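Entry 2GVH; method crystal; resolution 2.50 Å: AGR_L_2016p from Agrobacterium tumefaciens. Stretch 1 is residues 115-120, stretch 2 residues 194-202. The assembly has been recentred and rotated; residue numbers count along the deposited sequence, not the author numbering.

Stretch 1 115-120: TIIGRQ
Stretch 2 (194-202) ASRYCGKLV

A tight loop docks on the end of a helix through a single backbone hydrogen bond, with a small apolar contact beside it and two stretched arginines lying close together, 376 Å² being buried in all.

The helix of stretch 2 runs through Cys198, whose N bonds to Ala194 O at 3.0 Å, while Gly199 N reaches back to Ser195 O at 2.8 Å. Gly199 then leaves helical geometry at phi/psi 76/14, a positive phi that favours glycine, and its carbonyl receives Gly118 N: Gly118 N to Gly199 O is 2.8 Å, with an N-H...O angle of 166°. The same oxygen, Gly199 O, takes a CA-H...O contact from Ile117 CA at 3.3 Å. Ile116 O stands 3.1 Å from Gly199 O, but both are acceptors and no bond joins them. In register, Ile117 CA lies 4.5 Å from Lys200 CA and Gly118 CA 5.0 Å from Gly199 CA.

The loop is held closed by bonds of its own. Thr115 N bonds to Gln120 O at 2.9 Å, and Thr115 OG1, on a p rotamer, donates to Ile117 O at 2.7 Å and accepts from Gln120 N at 2.9 Å. Gly118, at 98/-23, needs glycine because a CB would jam against the preceding carbonyl oxygen; Arg119 follows at 57/47.

Ile116 (-69/-48; chi1 m, chi2 t) sets CG2 3.6 Å from Ser195 OG and 4.2 Å from Leu201 CB. The CA-to-CB bond of Ser195 (chi1 t) points toward the loop, and its hydroxyl donates to Lys200 O (Ser195 OG to Lys200 O 2.9 Å), tying the helix to the segment that follows. Lys200 is extended at -131/168; Leu201 (-62/140) is t, p.

The CA-to-CB bond of Arg119 points toward the helix, with chi1 off-well at -118°. Arg196 extends m, t, t, laying CD over one face of the Arg119 guanidinium, 3.8 Å from Arg119 NH2. Arg119 NH2 is 3.9 Å from Arg196 NE, a close approach of like charges.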

# COMPACT_ATOMS: atom_id res chain seq x y z
N THR B 115 18.55 -8.16 14.69
CA THR B 115 18.55 -9.19 13.66
C THR B 115 17.49 -10.21 14.01
O THR B 115 17.23 -10.47 15.18
CB THR B 115 19.89 -9.95 13.49
OG1 THR B 115 20.31 -10.48 14.75
CG2 THR B 115 20.96 -9.08 12.94
N ILE B 116 16.88 -10.79 12.98
CA ILE B 116 15.93 -11.85 13.15
C ILE B 116 16.70 -13.06 13.62
O ILE B 116 16.29 -13.72 14.56
CB ILE B 116 15.17 -12.15 11.83
CG1 ILE B 116 14.26 -10.98 11.48
CG2 ILE B 116 14.38 -13.45 11.93
CD1 ILE B 116 13.79 -10.97 10.09
N ILE B 117 17.82 -13.36 12.94
CA ILE B 117 18.69 -14.46 13.32
C ILE B 117 19.70 -13.92 14.31
O ILE B 117 20.53 -13.08 13.95
CB ILE B 117 19.42 -15.11 12.10
CG1 ILE B 117 18.43 -15.67 11.08
CG2 ILE B 117 20.37 -16.22 12.57
CD1 ILE B 117 18.96 -15.63 9.68
N GLY B 118 19.63 -14.38 15.56
CA GLY B 118 20.57 -13.97 16.59
C GLY B 118 20.12 -12.86 17.53
O GLY B 118 20.65 -12.74 18.63
N ARG B 119 19.17 -12.02 17.11
CA ARG B 119 18.69 -10.90 17.98
C ARG B 119 19.80 -9.93 18.43
O ARG B 119 19.92 -9.57 19.61
CB ARG B 119 17.92 -11.43 19.21
CG ARG B 119 16.49 -10.99 19.29
CD ARG B 119 15.91 -11.20 20.70
NE ARG B 119 15.19 -10.02 21.14
CZ ARG B 119 14.33 -9.99 22.16
NH1 ARG B 119 14.09 -11.10 22.87
NH2 ARG B 119 13.72 -8.84 22.47
N GLN B 120 20.63 -9.51 17.49
CA GLN B 120 21.68 -8.56 17.81
C GLN B 120 21.17 -7.18 17.47
O GLN B 120 20.62 -6.97 16.38
CB GLN B 120 22.91 -8.83 16.97
CG GLN B 120 23.32 -10.29 16.87
CD GLN B 120 24.27 -10.50 15.71
OE1 GLN B 120 24.30 -9.69 14.77
NE2 GLN B 120 25.02 -11.59 15.72
N ALA B 194 7.23 -15.26 18.61
CA ALA B 194 7.95 -16.52 18.24
C ALA B 194 9.41 -16.30 17.93
O ALA B 194 10.29 -16.95 18.50
CB ALA B 194 7.29 -17.23 17.02
N SER B 195 9.67 -15.37 17.02
CA SER B 195 11.02 -15.20 16.47
C SER B 195 11.95 -14.67 17.51
O SER B 195 13.08 -15.12 17.63
CB SER B 195 10.99 -14.26 15.27
OG SER B 195 12.31 -13.99 14.87
N ARG B 196 11.47 -13.71 18.27
CA ARG B 196 12.21 -13.22 19.45
C ARG B 196 12.56 -14.35 20.39
O ARG B 196 13.67 -14.43 20.85
CB ARG B 196 11.45 -12.11 20.18
CG ARG B 196 11.59 -10.76 19.49
CD ARG B 196 10.84 -9.68 20.21
NE ARG B 196 11.08 -8.34 19.68
CZ ARG B 196 10.45 -7.25 20.12
NH1 ARG B 196 9.54 -7.34 21.08
NH2 ARG B 196 10.73 -6.06 19.61
N TYR B 197 11.62 -15.27 20.62
CA TYR B 197 11.85 -16.38 21.55
C TYR B 197 12.95 -17.31 21.07
O TYR B 197 13.82 -17.66 21.82
CB TYR B 197 10.57 -17.19 21.73
CG TYR B 197 10.68 -18.23 22.80
CD1 TYR B 197 10.44 -17.91 24.13
CD2 TYR B 197 11.05 -19.54 22.49
CE1 TYR B 197 10.55 -18.87 25.13
CE2 TYR B 197 11.17 -20.50 23.49
CZ TYR B 197 10.92 -20.16 24.81
OH TYR B 197 11.03 -21.09 25.82
N CYS B 198 12.91 -17.72 19.81
CA CYS B 198 13.86 -18.73 19.38
C CYS B 198 15.16 -18.14 18.78
O CYS B 198 16.12 -18.86 18.61
CB CYS B 198 13.17 -19.67 18.40
SG CYS B 198 12.74 -18.96 16.77
N GLY B 199 15.17 -16.85 18.46
CA GLY B 199 16.33 -16.22 17.84
C GLY B 199 16.49 -16.54 16.37
O GLY B 199 17.52 -16.24 15.78
N LYS B 200 15.46 -17.10 15.75
CA LYS B 200 15.55 -17.55 14.37
C LYS B 200 14.38 -17.01 13.57
O LYS B 200 13.40 -16.53 14.15
CB LYS B 200 15.56 -19.08 14.31
CG LYS B 200 16.75 -19.77 14.96
CD LYS B 200 16.56 -21.30 14.98
CE LYS B 200 17.88 -22.04 14.81
NZ LYS B 200 18.75 -21.89 16.00
N LEU B 201 14.47 -17.14 12.25
CA LEU B 201 13.33 -16.93 11.38
C LEU B 201 12.24 -17.94 11.71
O LEU B 201 12.55 -19.10 11.96
CB LEU B 201 13.76 -17.09 9.95
CG LEU B 201 12.78 -16.83 8.80
CD1 LEU B 201 12.10 -15.47 8.95
CD2 LEU B 201 13.59 -16.89 7.52
N VAL B 202 10.98 -17.52 11.72
CA VAL B 202 9.89 -18.48 11.93
C VAL B 202 8.83 -18.39 10.85
O VAL B 202 8.71 -17.37 10.16
CB VAL B 202 9.22 -18.28 13.30
CG1 VAL B 202 10.24 -18.38 14.41
CG2 VAL B 202 8.55 -16.94 13.35